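Local atomic coordinates of NanU sialic acid binding protein (Bacteroides fragilis, PDB entry 4L7T), a protein that binds sialic acid with high affinity and, as a SusD-family protein of the outer membrane, probably helps deliver it for uptake. Residues Gly77-Arg80 with Leu81-Thr85; Arg321-Ile324 with Arg325-Leu328; Phe362-Lys365 with Tyr366-Val369. One frame throughout, in Å; residues are numbered along the deposited sequence.

Contact 1 (Gly77-Arg80 with Leu81-Thr85)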
ATOM      1  N   GLY A  77      10.208  -0.138 -19.684  1.00 15.05           N
ATOM      2  CA  GLY A  77      11.032  -0.320 -18.442  1.00 15.77           C
ATOM      3  C   GLY A  77      10.212  -0.769 -17.240  1.00 15.67           C
ATOM      4  O   GLY A  77      10.783  -1.341 -16.304  1.00 16.97           O
ATOM      5  N   MET A  78       8.908  -0.561 -17.282  1.00 14.96           N
ATOM      6  CA  MET A  78       8.092  -0.981 -16.135  1.00 17.09           C
ATOM      7  C   MET A  78       8.108  -2.519 -15.953  1.00 16.24           C
ATOM      8  O   MET A  78       7.979  -3.015 -14.831  1.00 14.80           O
ATOM      9  CB  MET A  78       6.664  -0.445 -16.242  1.00 18.52           C
ATOM     10  CG  MET A  78       5.796  -0.841 -15.089  1.00 21.02           C
ATOM     11  SD  MET A  78       6.325   0.173 -13.616  1.00 30.28           S
ATOM     12  CE  MET A  78       7.077   1.698 -14.478  1.00 23.90           C
ATOM     13  N   GLU A  79       8.264  -3.271 -17.052  1.00 13.21           N
ATOM     14  CA  GLU A  79       8.417  -4.728 -16.942  1.00 14.47           C
ATOM     15  C   GLU A  79       9.537  -5.183 -16.054  1.00 14.06           C
ATOM     16  O   GLU A  79       9.495  -6.334 -15.564  1.00 12.36           O
ATOM     17  CB  GLU A  79       8.532  -5.355 -18.352  1.00 13.71           C
ATOM     18  CG  GLU A  79       9.911  -5.240 -19.062  1.00 16.87           C
ATOM     19  CD  GLU A  79      10.336  -3.820 -19.425  1.00 22.49           C
ATOM     20  OE1 GLU A  79       9.445  -2.950 -19.604  1.00 16.17           O
ATOM     21  OE2 GLU A  79      11.576  -3.584 -19.551  1.00 23.95           O
ATOM     22  N   ARG A  80      10.500  -4.299 -15.805  1.00 12.90           N
ATOM     23  CA  ARG A  80      11.604  -4.686 -14.899  1.00 13.40           C
ATOM     24  C   ARG A  80      11.140  -5.042 -13.485  1.00 12.95           C
ATOM     25  O   ARG A  80      11.807  -5.831 -12.769  1.00 14.27           O
ATOM     26  CB  ARG A  80      12.756  -3.659 -14.879  1.00 14.72           C
ATOM     27  CG  ARG A  80      13.434  -3.462 -16.238  1.00 13.86           C
ATOM     28  CD  ARG A  80      14.776  -2.722 -16.067  1.00 23.91           C
ATOM     29  NE  ARG A  80      15.351  -2.545 -17.407  1.00 24.70           N
ATOM     30  CZ  ARG A  80      15.168  -1.460 -18.183  1.00 27.53           C
ATOM     31  NH1 ARG A  80      14.591  -0.337 -17.748  1.00 26.30           N
ATOM     32  NH2 ARG A  80      15.660  -1.474 -19.418  1.00 28.87           N
ATOM     33  N   LEU A  81       9.989  -4.497 -13.091  1.00 11.67           N
ATOM     34  CA  LEU A  81       9.449  -4.841 -11.760  1.00 12.74           C
ATOM     35  C   LEU A  81       8.920  -6.297 -11.728  1.00 12.11           C
ATOM     36  O   LEU A  81       9.495  -7.103 -10.951  1.00 12.18           O
ATOM     37  CB  LEU A  81       8.452  -3.769 -11.233  1.00 12.19           C
ATOM     38  CG  LEU A  81       9.173  -2.459 -10.780  1.00 17.50           C
ATOM     39  CD1 LEU A  81      10.228  -1.710 -11.641  1.00 24.53           C
ATOM     40  CD2 LEU A  81       8.040  -1.496 -10.316  1.00 17.89           C
ATOM     41  N   PRO A  82       7.856  -6.638 -12.532  1.00 12.11           N
ATOM     42  CA  PRO A  82       7.402  -8.059 -12.491  1.00 11.52           C
ATOM     43  C   PRO A  82       8.456  -9.062 -12.925  1.00 12.47           C
ATOM     44  O   PRO A  82       8.463 -10.202 -12.423  1.00 14.14           O
ATOM     45  CB  PRO A  82       6.168  -8.145 -13.403  1.00 14.02           C
ATOM     46  CG  PRO A  82       6.262  -6.796 -14.248  1.00 12.04           C
ATOM     47  CD  PRO A  82       6.968  -5.777 -13.393  1.00 10.81           C
ATOM     48  N   PHE A  83       9.363  -8.624 -13.774  1.00 12.91           N
ATOM     49  CA  PHE A  83      10.441  -9.585 -14.208  1.00 13.45           C
ATOM     50  C   PHE A  83      11.614  -9.619 -13.251  1.00 12.47           C
ATOM     51  O   PHE A  83      12.500 -10.471 -13.453  1.00 13.15           O
ATOM     52  CB  PHE A  83      10.997  -9.241 -15.629  1.00 13.26           C
ATOM     53  CG  PHE A  83       9.980  -9.267 -16.747  1.00 15.89           C
ATOM     54  CD1 PHE A  83       8.691  -9.840 -16.613  1.00 17.97           C
ATOM     55  CD2 PHE A  83      10.324  -8.737 -18.009  1.00 20.52           C
ATOM     56  CE1 PHE A  83       7.755  -9.847 -17.728  1.00 21.49           C
ATOM     57  CE2 PHE A  83       9.423  -8.764 -19.100  1.00 24.56           C
ATOM     58  CZ  PHE A  83       8.129  -9.302 -18.974  1.00 24.78           C
ATOM     59  N   ASN A  84      11.665  -8.685 -12.257  1.00 11.40           N
ATOM     60  CA  ASN A  84      12.769  -8.655 -11.269  1.00 10.82           C
ATOM     61  C   ASN A  84      14.138  -8.570 -11.977  1.00 12.16           C
ATOM     62  O   ASN A  84      15.098  -9.279 -11.630  1.00 13.40           O
ATOM     63  CB  ASN A  84      12.626  -9.816 -10.326  1.00 12.75           C
ATOM     64  CG  ASN A  84      11.511  -9.547  -9.302  1.00 13.05           C
ATOM     65  OD1 ASN A  84      11.744  -8.789  -8.339  1.00 13.33           O
ATOM     66  ND2 ASN A  84      10.398 -10.111  -9.485  1.00 12.91           N
ATOM     67  N   THR A  85      14.149  -7.713 -12.970  1.00 12.41           N
ATOM     68  CA  THR A  85      15.382  -7.419 -13.721  1.00 14.26           C
ATOM     69  C   THR A  85      15.934  -6.016 -13.452  1.00 15.77           C
ATOM     70  O   THR A  85      16.879  -5.548 -14.173  1.00 17.20           O
ATOM     71  CB  THR A  85      15.196  -7.628 -15.199  1.00 15.07           C
ATOM     72  OG1 THR A  85      14.073  -6.842 -15.677  1.00 14.67           O
ATOM     73  CG2 THR A  85      15.039  -9.156 -15.465  1.00 16.57           C
TER
HETATM   74  O   HOH W   1      17.088  -4.600 -16.813  1.00 40.29           O
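Glu79, just ahead of the short helix 80-83, meets Phe83 four residues on, in close packing at the surface. CB of Glu79 lies over one face of the Phe83 ring, 4.0 Å from the ring centroid, as a CH-pi contact. CG of Glu79 sits 3.6 Å from CE2 of Phe83. With CG between the backbone N and the carbonyl carbon (chi1 78°), the bent chain leads the carboxylate back to Gly77. There OE1 accepts a bond from Gly77 N on its syn lone pair and another from Thr75 OG1.

The tight, buried part lies at Leu81 and Pro82. Pro82 CD is 3.3 Å from Met78 O. Met78 SD, partly exposed, touches the buried Leu81 at CD2, 4.1 Å away. The backbone is closely bonded too. Gly77 to Arg80 forms a type I turn. Phe83 N bonds to Glu79 O at 2.9 Å, and Leu81 N bonds to Met78 O at 3.0 Å.

The side of Arg80 and Thr85 is the wetter one. Thr85 is exposed, and a water joins Thr85 O to Arg80 NE, the latter by a weak bond. The two side chains cross at about a right angle, with Arg80 CG 3.5 Å from Thr85 OG1. Asn84, between Phe83 and Thr85, takes positive phi in a Schellman motif, which ends the helix. Thr85 N bonds to Arg80 O. The Asn84 amide bonds outside the turn: OD1 to Arg61 NE and ND2 to Ser487 OG. This suggests a turn held largely by backbone bonds, with the Glu79 carboxylate tied to the chain just before the helix and its aliphatic part left to pack on the ring.

Contact 2 (Arg321-Ile324 with Arg325-Leu328); sequences RLQI and RYDL
Gln323 meets the Tyr326 ring edge with CG and the start of its amide. CG of Gln323 lies 3.6 Å from Tyr326 CE1, and CD of Gln323 is in the ring plane. The amide and ring planes stand 70° apart. CG of Gln323 is anti to the backbone N (chi1 175°), and a bend at chi2 brings the amide back beside the chain. An apolar touch is Ile324 CG2 to Leu328 CD2, at 4.0 Å.

The hydrogen bonds hold the amide in place. Gln323 NE2 donates to Ile324 O at 2.9 Å with an N-H...O angle of 169°, nearly straight. The bond lies in the carbonyl plane, on a lone pair. NE2 also bonds to Pro361 O, and OE1 accepts from Phe70 N, so the amide is fixed on both ends. Here the chain leaves the short strand 323-324, which pairs antiparallel with strand 65-67, and turns toward helix 328-331. Leu328 N closes this turn by bonding to Arg325 O.

Some outer polar links run back to the partner strand and the residue after it. Arg325 NH1 forms a salt bridge with Asp67 OD1. Asp67 OD2 takes the backbone N of Tyr326, whose OH bonds to Val68 O.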
ATOM      1  N   ARG A 321       0.978   0.176 -18.636  1.00 12.92           N
ATOM      2  CA  ARG A 321       2.401  -0.185 -18.642  1.00 13.00           C
ATOM      3  C   ARG A 321       2.636  -1.424 -17.811  1.00 15.49           C
ATOM      4  O   ARG A 321       3.595  -2.132 -17.991  1.00 17.11           O
ATOM      5  CB  ARG A 321       3.320   0.918 -18.111  1.00 14.83           C
ATOM      6  CG  ARG A 321       3.147   2.311 -18.806  1.00 14.35           C
ATOM      7  CD  ARG A 321       3.614   2.305 -20.242  1.00 14.43           C
ATOM      8  NE  ARG A 321       3.565   3.717 -20.704  1.00 16.09           N
ATOM      9  CZ  ARG A 321       3.701   4.061 -21.987  1.00 16.98           C
ATOM     10  NH1 ARG A 321       3.860   3.112 -22.932  1.00 16.11           N
ATOM     11  NH2 ARG A 321       3.712   5.362 -22.289  1.00 16.64           N
ATOM     12  N   LEU A 322       1.767  -1.614 -16.818  1.00 13.34           N
ATOM     13  CA  LEU A 322       1.762  -2.838 -15.977  1.00 12.79           C
ATOM     14  C   LEU A 322       0.477  -3.555 -16.321  1.00 12.98           C
ATOM     15  O   LEU A 322      -0.651  -3.053 -16.034  1.00 13.97           O
ATOM     16  CB  LEU A 322       1.712  -2.438 -14.476  1.00 13.05           C
ATOM     17  CG  LEU A 322       3.044  -1.990 -13.845  1.00 17.40           C
ATOM     18  CD1 LEU A 322       2.941  -1.279 -12.425  1.00 19.20           C
ATOM     19  CD2 LEU A 322       4.032  -3.130 -13.696  1.00 16.14           C
ATOM     20  N   GLN A 323       0.598  -4.747 -16.904  1.00 13.01           N
ATOM     21  CA  GLN A 323      -0.557  -5.544 -17.343  1.00 12.62           C
ATOM     22  C   GLN A 323      -0.799  -6.692 -16.354  1.00 13.45           C
ATOM     23  O   GLN A 323       0.047  -7.584 -16.224  1.00 13.74           O
ATOM     24  CB  GLN A 323      -0.279  -6.079 -18.785  1.00 13.22           C
ATOM     25  CG  GLN A 323      -1.380  -7.047 -19.291  1.00 13.76           C
ATOM     26  CD  GLN A 323      -2.766  -6.427 -19.333  1.00 12.32           C
ATOM     27  OE1 GLN A 323      -3.009  -5.395 -20.026  1.00 14.06           O
ATOM     28  NE2 GLN A 323      -3.693  -7.020 -18.548  1.00 14.08           N
ATOM     29  N   ILE A 324      -1.966  -6.690 -15.699  1.00 12.09           N
ATOM     30  CA  ILE A 324      -2.361  -7.792 -14.855  1.00 13.21           C
ATOM     31  C   ILE A 324      -2.327  -9.091 -15.669  1.00 14.16           C
ATOM     32  O   ILE A 324      -2.807  -9.119 -16.828  1.00 14.15           O
ATOM     33  CB  ILE A 324      -3.815  -7.561 -14.406  1.00 12.39           C
ATOM     34  CG1 ILE A 324      -3.930  -6.249 -13.594  1.00 13.35           C
ATOM     35  CG2 ILE A 324      -4.360  -8.807 -13.633  1.00 11.30           C
ATOM     36  CD1 ILE A 324      -5.371  -5.704 -13.604  1.00 15.46           C
ATOM     37  N   ARG A 325      -1.774 -10.154 -15.090  1.00 13.06           N
ATOM     38  CA  ARG A 325      -1.698 -11.454 -15.799  1.00 15.32           C
ATOM     39  C   ARG A 325      -3.123 -11.835 -16.282  1.00 16.00           C
ATOM     40  O   ARG A 325      -4.116 -11.829 -15.525  1.00 15.37           O
ATOM     41  CB  ARG A 325      -1.137 -12.573 -14.939  1.00 13.93           C
ATOM     42  CG  ARG A 325       0.301 -12.495 -14.551  1.00 16.10           C
ATOM     43  CD  ARG A 325       1.261 -12.819 -15.706  1.00 19.04           C
ATOM     44  NE  ARG A 325       2.646 -12.891 -15.206  1.00 25.60           N
ATOM     45  CZ  ARG A 325       3.728 -13.046 -15.990  1.00 28.16           C
ATOM     46  NH1 ARG A 325       3.585 -13.184 -17.305  1.00 29.55           N
ATOM     47  NH2 ARG A 325       4.950 -13.085 -15.457  1.00 26.84           N
ATOM     48  N   TYR A 326      -3.233 -12.154 -17.575  1.00 17.40           N
ATOM     49  CA  TYR A 326      -4.575 -12.425 -18.145  1.00 18.20           C
ATOM     50  C   TYR A 326      -5.358 -13.519 -17.399  1.00 19.41           C
ATOM     51  O   TYR A 326      -6.572 -13.397 -17.247  1.00 18.94           O
ATOM     52  CB  TYR A 326      -4.457 -12.890 -19.603  1.00 18.35           C
ATOM     53  CG  TYR A 326      -3.747 -11.947 -20.591  1.00 17.54           C
ATOM     54  CD1 TYR A 326      -3.475 -10.637 -20.290  1.00 18.54           C
ATOM     55  CD2 TYR A 326      -3.368 -12.424 -21.836  1.00 28.46           C
ATOM     56  CE1 TYR A 326      -2.796  -9.790 -21.167  1.00 17.29           C
ATOM     57  CE2 TYR A 326      -2.732 -11.568 -22.754  1.00 28.03           C
ATOM     58  CZ  TYR A 326      -2.460 -10.237 -22.395  1.00 27.52           C
ATOM     59  OH  TYR A 326      -1.794  -9.380 -23.271  1.00 28.12           O
ATOM     60  N   ASP A 327      -4.660 -14.577 -16.983  1.00 19.10           N
ATOM     61  CA  ASP A 327      -5.330 -15.673 -16.302  1.00 22.04           C
ATOM     62  C   ASP A 327      -5.685 -15.391 -14.847  1.00 22.35           C
ATOM     63  O   ASP A 327      -6.383 -16.202 -14.247  1.00 21.96           O
ATOM     64  CB  ASP A 327      -4.544 -16.944 -16.398  1.00 20.46           C
ATOM     65  CG  ASP A 327      -3.230 -16.912 -15.670  1.00 24.96           C
ATOM     66  OD1 ASP A 327      -2.776 -15.844 -15.162  1.00 25.91           O
ATOM     67  OD2 ASP A 327      -2.613 -17.994 -15.601  1.00 32.09           O
ATOM     68  N   LEU A 328      -5.140 -14.311 -14.270  1.00 21.20           N
ATOM     69  CA  LEU A 328      -5.443 -14.003 -12.857  1.00 19.97           C
ATOM     70  C   LEU A 328      -6.905 -13.668 -12.648  1.00 20.81           C
ATOM     71  O   LEU A 328      -7.478 -13.956 -11.590  1.00 23.04           O
ATOM     72  CB  LEU A 328      -4.496 -12.898 -12.343  1.00 18.98           C
ATOM     73  CG  LEU A 328      -4.668 -12.527 -10.877  1.00 19.23           C
ATOM     74  CD1 LEU A 328      -4.372 -13.743  -9.958  1.00 22.19           C
ATOM     75  CD2 LEU A 328      -3.680 -11.367 -10.631  1.00 22.02           C
TER

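Contact 3 (Phe362-Lys365 with Tyr366-Val369); sequences FCNK and YQGV
The Tyr366 ring carries Lys365 on one face. CG of Lys365 lies 4.0 Å from the ring centroid and only 10° off the ring normal, a well-centred CH-pi contact. The two side chains run side by side and point the same way, so Lys365 CD also comes within 4.0 Å of Tyr366 CZ. Phe285 meets the same ring edge-to-face. Cys363 SG approaches obliquely, 4.2 Å from Tyr366 CD2, as a sulfur-aromatic contact. With SG anti to its own backbone N (chi1 174°), the sulfur also takes a weak bond from Lys365 N.

A second pair of flat groups is formed by the amides of Asn364 and Gln367. Their planes are 34° apart and the side chains pass at a slant. Asn364 OD1 rests 3.3 Å from Gln367 CD. This is contact without a hydrogen bond between the two amides; Asn364 ND2 bonds to Asp341 O instead.

These residues lie where strand 356-363 ends. That strand forms an antiparallel hairpin with strand 344-350, and the chain now leaves it for the loop leading to strand 383-387. Lys365 and Tyr366 point their polar ends to a common place: Lys365 NZ makes a salt bridge with Glu467 and a bond to Met465 O, while Tyr366 OH bonds to Phe466 O. Waters help along the backbone. One water lies 2.9 Å from Tyr366 O and 3.3 Å from Cys363 O. Another accepts from Gln367 N at 3.0 Å and lies close to Lys365 O.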
ATOM      1  N   PHE A 362      -8.329  -5.106 -16.519  1.00 16.36           N
ATOM      2  CA  PHE A 362      -7.714  -3.832 -16.078  1.00 16.27           C
ATOM      3  C   PHE A 362      -8.313  -3.500 -14.691  1.00 15.34           C
ATOM      4  O   PHE A 362      -9.339  -4.061 -14.304  1.00 17.95           O
ATOM      5  CB  PHE A 362      -7.836  -2.660 -17.069  1.00 17.01           C
ATOM      6  CG  PHE A 362      -9.226  -2.168 -17.316  1.00 19.73           C
ATOM      7  CD1 PHE A 362      -9.766  -1.134 -16.499  1.00 18.76           C
ATOM      8  CD2 PHE A 362      -9.963  -2.647 -18.392  1.00 20.87           C
ATOM      9  CE1 PHE A 362     -11.072  -0.642 -16.752  1.00 20.62           C
ATOM     10  CE2 PHE A 362     -11.209  -2.153 -18.641  1.00 22.88           C
ATOM     11  CZ  PHE A 362     -11.772  -1.157 -17.811  1.00 21.05           C
ATOM     12  N   CYS A 363      -7.588  -2.689 -13.958  1.00 15.76           N
ATOM     13  CA  CYS A 363      -7.938  -2.334 -12.603  1.00 15.60           C
ATOM     14  C   CYS A 363      -9.284  -1.586 -12.570  1.00 17.25           C
ATOM     15  O   CYS A 363      -9.441  -0.546 -13.251  1.00 17.97           O
ATOM     16  CB  CYS A 363      -6.798  -1.429 -12.072  1.00 15.73           C
ATOM     17  SG  CYS A 363      -7.248  -0.786 -10.399  1.00 17.41           S
ATOM     18  N   ASN A 364     -10.204  -2.077 -11.717  1.00 17.13           N
ATOM     19  CA  ASN A 364     -11.504  -1.373 -11.508  1.00 17.71           C
ATOM     20  C   ASN A 364     -11.690  -0.876 -10.066  1.00 19.53           C
ATOM     21  O   ASN A 364     -12.761  -0.382  -9.667  1.00 18.11           O
ATOM     22  CB  ASN A 364     -12.641  -2.278 -11.882  1.00 17.53           C
ATOM     23  CG  ASN A 364     -13.985  -1.524 -12.099  1.00 21.40           C
ATOM     24  OD1 ASN A 364     -14.047  -0.404 -12.664  1.00 20.24           O
ATOM     25  ND2 ASN A 364     -15.055  -2.125 -11.562  1.00 18.52           N
ATOM     26  N   LYS A 365     -10.640  -1.033  -9.291  1.00 16.14           N
ATOM     27  CA  LYS A 365     -10.753  -0.660  -7.843  1.00 15.25           C
ATOM     28  C   LYS A 365     -10.863   0.869  -7.657  1.00 16.01           C
ATOM     29  O   LYS A 365     -11.531   1.336  -6.708  1.00 17.12           O
ATOM     30  CB  LYS A 365      -9.548  -1.185  -7.048  1.00 13.23           C
ATOM     31  CG  LYS A 365      -9.676  -0.831  -5.520  1.00 12.73           C
ATOM     32  CD  LYS A 365      -8.698  -1.679  -4.697  1.00 12.88           C
ATOM     33  CE  LYS A 365      -9.250  -3.156  -4.463  1.00 12.30           C
ATOM     34  NZ  LYS A 365      -8.241  -3.946  -3.553  1.00 14.21           N
ATOM     35  N   TYR A 366     -10.246   1.637  -8.565  1.00 16.77           N
ATOM     36  CA  TYR A 366     -10.173   3.120  -8.458  1.00 15.89           C
ATOM     37  C   TYR A 366     -10.799   3.679  -9.729  1.00 18.98           C
ATOM     38  O   TYR A 366     -10.196   3.603 -10.856  1.00 20.46           O
ATOM     39  CB  TYR A 366      -8.772   3.617  -8.312  1.00 15.99           C
ATOM     40  CG  TYR A 366      -7.955   2.978  -7.165  1.00 12.29           C
ATOM     41  CD1 TYR A 366      -8.288   3.212  -5.863  1.00 15.28           C
ATOM     42  CD2 TYR A 366      -6.938   2.129  -7.435  1.00 14.81           C
ATOM     43  CE1 TYR A 366      -7.571   2.607  -4.762  1.00 17.23           C
ATOM     44  CE2 TYR A 366      -6.178   1.489  -6.412  1.00 17.77           C
ATOM     45  CZ  TYR A 366      -6.526   1.711  -5.087  1.00 16.89           C
ATOM     46  OH  TYR A 366      -5.790   1.182  -4.087  1.00 15.89           O
ATOM     47  N   GLN A 367     -12.041   4.130  -9.585  1.00 18.58           N
ATOM     48  CA  GLN A 367     -12.827   4.505 -10.798  1.00 21.37           C
ATOM     49  C   GLN A 367     -12.823   6.005 -11.025  1.00 22.29           C
ATOM     50  O   GLN A 367     -13.272   6.425 -12.052  1.00 23.97           O
ATOM     51  CB  GLN A 367     -14.231   3.912 -10.802  1.00 23.38           C
ATOM     52  CG  GLN A 367     -14.253   2.410 -10.783  1.00 23.18           C
ATOM     53  CD  GLN A 367     -15.609   1.816 -10.752  1.00 30.34           C
ATOM     54  OE1 GLN A 367     -15.907   0.932  -9.952  1.00 35.19           O
ATOM     55  NE2 GLN A 367     -16.425   2.214 -11.682  1.00 33.04           N
ATOM     56  N   GLY A 368     -12.233   6.787 -10.110  1.00 23.96           N
ATOM     57  CA  GLY A 368     -12.201   8.258 -10.310  1.00 22.61           C
ATOM     58  C   GLY A 368     -13.598   8.848 -10.389  1.00 24.58           C
ATOM     59  O   GLY A 368     -14.563   8.273  -9.871  1.00 23.97           O
ATOM     60  N   VAL A 369     -13.706  10.005 -11.052  1.00 20.97           N
ATOM     61  CA  VAL A 369     -14.947  10.759 -11.072  1.00 21.90           C
ATOM     62  C   VAL A 369     -14.938  11.440 -12.434  1.00 22.27           C
ATOM     63  O   VAL A 369     -13.870  11.830 -12.937  1.00 23.41           O
ATOM     64  CB  VAL A 369     -14.988  11.753  -9.896  1.00 20.62           C
ATOM     65  CG1 VAL A 369     -13.793  12.721  -9.855  1.00 21.27           C
ATOM     66  CG2 VAL A 369     -16.404  12.454  -9.747  1.00 23.37           C
TER
HETATM   67  O   HOH W   2     -10.178   2.644 -13.558  1.00 26.79           O
HETATM   68  O   HOH W   3     -13.430   3.465  -6.973  1.00 25.53           O

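The three contacts come in order along the chain, with more than 200 residues between contacts 1 and 2. They lie on a bent line with contact 2 at the bend. Contacts 1 and 2 have centres about 13 Å apart, contacts 2 and 3 about 15 Å, and contacts 1 and 3 about 23 Å. Contact 2 touches both neighbours. Leu322 CD2 packs on Met78 and Pro82 of contact 1, and Ile324 CD1 packs on the backbone of Phe362 and Cys363 in contact 3. Strand 323-324, paired with strand 65-67, thus joins chain regions distant in sequence, between helix 80-83 and the hairpin 344-350/356-363.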